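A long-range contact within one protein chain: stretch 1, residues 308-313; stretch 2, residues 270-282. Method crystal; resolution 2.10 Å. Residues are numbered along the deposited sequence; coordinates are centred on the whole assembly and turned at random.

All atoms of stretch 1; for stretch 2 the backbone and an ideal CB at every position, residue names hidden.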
# COMPACT_ATOMS: atom_id res chain seq x y z
N GLY A 308 -39.98 -14.49 42.94
CA GLY A 308 -39.90 -13.67 44.14
C GLY A 308 -38.71 -12.73 44.23
O GLY A 308 -38.73 -11.80 45.03
N GLY A 309 -37.68 -12.97 43.42
CA GLY A 309 -36.50 -12.12 43.46
C GLY A 309 -36.46 -11.08 42.36
O GLY A 309 -37.46 -10.45 42.04
N ALA A 310 -35.27 -10.89 41.78
CA ALA A 310 -35.08 -9.94 40.69
C ALA A 310 -33.94 -10.42 39.80
O ALA A 310 -33.07 -11.17 40.25
CB ALA A 310 -34.77 -8.55 41.25
N GLY A 311 -33.94 -10.00 38.54
CA GLY A 311 -32.91 -10.42 37.62
C GLY A 311 -32.73 -9.45 36.48
O GLY A 311 -33.55 -8.55 36.30
N LYS A 312 -31.66 -9.63 35.71
CA LYS A 312 -31.39 -8.73 34.59
C LYS A 312 -30.17 -9.18 33.81
O LYS A 312 -29.46 -10.10 34.21
CB LYS A 312 -31.13 -7.30 35.12
CG LYS A 312 -30.00 -7.21 36.14
CD LYS A 312 -29.71 -5.77 36.59
CE LYS A 312 -29.01 -4.94 35.51
NZ LYS A 312 -27.54 -5.23 35.40
N SER A 313 -29.93 -8.53 32.68
CA SER A 313 -28.78 -8.87 31.87
C SER A 313 -27.58 -8.30 32.62
O SER A 313 -27.72 -7.37 33.43
CB SER A 313 -28.88 -8.22 30.49
OG SER A 313 -29.15 -6.83 30.60
N UNK A 270 -32.77 -4.17 47.47
CA UNK A 270 -31.91 -4.71 46.43
C UNK A 270 -32.79 -5.20 45.28
O UNK A 270 -32.54 -4.86 44.12
CB UNK A 270 -31.03 -5.84 46.97
N UNK A 271 -33.82 -5.98 45.60
CA UNK A 271 -34.73 -6.51 44.58
C UNK A 271 -35.38 -5.41 43.74
O UNK A 271 -35.36 -5.47 42.51
CB UNK A 271 -35.82 -7.35 45.24
N UNK A 272 -35.96 -4.42 44.40
CA UNK A 272 -36.62 -3.34 43.68
C UNK A 272 -35.64 -2.53 42.84
O UNK A 272 -35.98 -2.08 41.76
CB UNK A 272 -37.34 -2.42 44.66
N UNK A 273 -34.41 -2.36 43.33
CA UNK A 273 -33.40 -1.61 42.58
C UNK A 273 -33.03 -2.34 41.30
O UNK A 273 -32.87 -1.73 40.24
CB UNK A 273 -32.15 -1.38 43.43
N UNK A 274 -32.87 -3.66 41.40
CA UNK A 274 -32.53 -4.46 40.23
C UNK A 274 -33.66 -4.38 39.20
O UNK A 274 -33.41 -4.22 38.00
CB UNK A 274 -32.26 -5.91 40.63
N UNK A 275 -34.90 -4.49 39.67
CA UNK A 275 -36.05 -4.43 38.77
C UNK A 275 -36.05 -3.09 38.03
O UNK A 275 -36.27 -3.04 36.82
CB UNK A 275 -37.36 -4.62 39.54
N UNK A 276 -35.78 -2.02 38.77
CA UNK A 276 -35.75 -0.69 38.17
C UNK A 276 -34.60 -0.56 37.18
O UNK A 276 -34.76 0.00 36.09
CB UNK A 276 -35.63 0.38 39.26
N UNK A 277 -33.42 -1.06 37.56
CA UNK A 277 -32.27 -0.98 36.66
C UNK A 277 -32.64 -1.73 35.38
O UNK A 277 -32.40 -1.24 34.28
CB UNK A 277 -31.01 -1.56 37.30
N UNK A 278 -33.22 -2.91 35.53
CA UNK A 278 -33.62 -3.70 34.38
C UNK A 278 -34.53 -2.88 33.48
O UNK A 278 -34.38 -2.89 32.26
CB UNK A 278 -34.32 -4.99 34.82
N UNK A 279 -35.47 -2.18 34.09
CA UNK A 279 -36.43 -1.37 33.35
C UNK A 279 -35.81 -0.26 32.51
O UNK A 279 -36.11 -0.14 31.32
CB UNK A 279 -37.43 -0.75 34.33
N UNK A 280 -34.93 0.54 33.11
CA UNK A 280 -34.31 1.63 32.36
C UNK A 280 -33.42 1.12 31.24
O UNK A 280 -33.23 1.79 30.23
CB UNK A 280 -33.49 2.52 33.30
N UNK A 281 -32.87 -0.08 31.41
CA UNK A 281 -32.02 -0.66 30.37
C UNK A 281 -32.92 -1.14 29.24
O UNK A 281 -32.55 -1.08 28.07
CB UNK A 281 -31.16 -1.80 30.92
N UNK A 282 -34.12 -1.59 29.59
CA UNK A 282 -35.09 -2.04 28.60
C UNK A 282 -35.50 -0.81 27.80
O UNK A 282 -35.61 -0.86 26.58
CB UNK A 282 -36.30 -2.72 29.25

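The helix of stretch 2 runs beside strand 310-313 with its N-to-C direction 32° from that of the strand and an axis separation of 7.1 Å, so positions three or four residues apart meet the strand in turn. All thirteen positions have helical backbone angles.

At 270 the CA-to-CB bond points sideways and nothing of stretch 1 lies within 5.5 Å of the ideal CB, so many residues would serve; it is Leu-270, which makes no contact here. Position 271 also points sideways, but its ideal CB is 4.3 Å from Ala-310 CB, near the two glycines that precede the strand. Without side chains there, a long or flat group has room to extend along the backbone. The residue is Tyr-271, whose CD1 lies 4.0 Å from Gly-309 CA, while Ala-310 CB approaches its backbone, 3.4 Å from Tyr-271 O.

Positions 272 and 273 find nothing of stretch 1 close by and leave the choice wide; they are Ser-272 and Ser-273.

Position 274 points toward the strand. Its ideal CB is 3.7 Å from Ala-310 CB and 4.8 Å from Lys-312 CD, surroundings that favour a medium-sized apolar side chain. Ile-274 fills the place: its CG2 packs 3.7 Å from Ala-310 CB and 3.8 Å from Lys-312 CD, bridging two residues on the same side of the strand.

At 275 the CA-to-CB bond points sideways, and the ideal CB is 5.0 Å from Ala-310 CB, but the carbonyl of Gly-309 offers an acceptor to a long side chain carrying a donor, such as lysine or arginine, with glutamine also conceivable. The residue is Lys-275, whose end comes nearer and places NZ 2.5 Å from Gly-309 O.

Position 276 is out of reach and undetermined by stretch 1; it is Glu-276. Position 277 points toward the last methylene of Lys-312, its ideal CB 4.3 Å from Lys-312 CE, and a small or medium side chain would fit. Asn-277 occupies it.

The CA of 278 is 5.5 Å from Lys-312 CA, and its ideal CB is 3.9 Å from both Gly-311 O and Lys-312 CB. A side chain with a slender aliphatic start suits this. Arg-278, extended through chi1 to chi3 (all t), sets CD 3.6 Å from Gly-311 O and sends its guanidinium to partners elsewhere in the structure.

At 279 the CA-to-CB bond points away and 280 is out of reach, so stretch 1 leaves both open; they are Arg-279 and Ile-280. Position 281 points toward the strand, where an apolar side chain could meet the lysine's methylenes; Leu-281 does so, CD1 lying 3.8 Å from Lys-312 CE. Position 282 is out of reach and stretch 1 leaves its choice open; it is Gln-282.

Stretch 2, residues 270-282: LYSSIKENRRILQ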
# COMPACT_ATOMS: atom_id res chain seq x y z
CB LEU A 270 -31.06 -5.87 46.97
CG LEU A 270 -30.15 -6.59 45.96
CD1 LEU A 270 -29.19 -5.61 45.30
CD2 LEU A 270 -29.38 -7.68 46.68
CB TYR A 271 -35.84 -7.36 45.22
CG TYR A 271 -35.34 -8.54 46.02
CD1 TYR A 271 -34.39 -9.42 45.50
CD2 TYR A 271 -35.82 -8.78 47.31
CE1 TYR A 271 -33.93 -10.51 46.24
CE2 TYR A 271 -35.37 -9.86 48.06
CZ TYR A 271 -34.42 -10.72 47.53
OH TYR A 271 -33.97 -11.78 48.28
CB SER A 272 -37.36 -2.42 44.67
OG SER A 272 -36.52 -2.02 45.73
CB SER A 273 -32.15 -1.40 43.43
OG SER A 273 -32.43 -0.66 44.59
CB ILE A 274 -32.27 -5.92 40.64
CG1 ILE A 274 -31.01 -6.01 41.50
CG2 ILE A 274 -32.13 -6.80 39.40
CD1 ILE A 274 -29.73 -5.54 40.80
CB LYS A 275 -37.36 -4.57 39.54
CG LYS A 275 -37.52 -5.86 40.32
CD LYS A 275 -38.94 -5.96 40.88
CE LYS A 275 -39.03 -6.90 42.06
NZ LYS A 275 -38.56 -8.26 41.70
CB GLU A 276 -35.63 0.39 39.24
CG GLU A 276 -36.79 0.44 40.23
CD GLU A 276 -36.72 1.66 41.12
OE1 GLU A 276 -36.80 2.78 40.59
OE2 GLU A 276 -36.59 1.50 42.36
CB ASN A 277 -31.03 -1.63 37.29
CG ASN A 277 -29.73 -1.14 36.65
OD1 ASN A 277 -29.73 -0.63 35.53
ND2 ASN A 277 -28.62 -1.31 37.36
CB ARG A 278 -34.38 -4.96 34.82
CG ARG A 278 -34.93 -5.77 33.64
CD ARG A 278 -35.86 -6.89 34.07
NE ARG A 278 -36.35 -7.62 32.89
CZ ARG A 278 -37.35 -8.49 32.90
NH1 ARG A 278 -37.99 -8.77 34.03
NH2 ARG A 278 -37.72 -9.08 31.77
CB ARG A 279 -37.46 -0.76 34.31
CG ARG A 279 -38.25 -1.79 35.13
CD ARG A 279 -38.90 -2.83 34.23
NE ARG A 279 -39.84 -3.70 34.95
CZ ARG A 279 -39.50 -4.60 35.87
NH1 ARG A 279 -38.23 -4.77 36.21
NH2 ARG A 279 -40.44 -5.34 36.44
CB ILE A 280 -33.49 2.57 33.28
CG1 ILE A 280 -32.26 1.85 33.83
CG2 ILE A 280 -34.37 3.05 34.44
CD1 ILE A 280 -31.37 2.75 34.66
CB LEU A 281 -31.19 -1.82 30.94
CG LEU A 281 -29.98 -1.40 31.79
CD1 LEU A 281 -29.37 -2.61 32.49
CD2 LEU A 281 -28.95 -0.72 30.90
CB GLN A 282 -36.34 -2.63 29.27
CG GLN A 282 -36.12 -3.91 30.07
CD GLN A 282 -37.42 -4.46 30.64
OE1 GLN A 282 -38.12 -3.78 31.38
NE2 GLN A 282 -37.73 -5.70 30.29
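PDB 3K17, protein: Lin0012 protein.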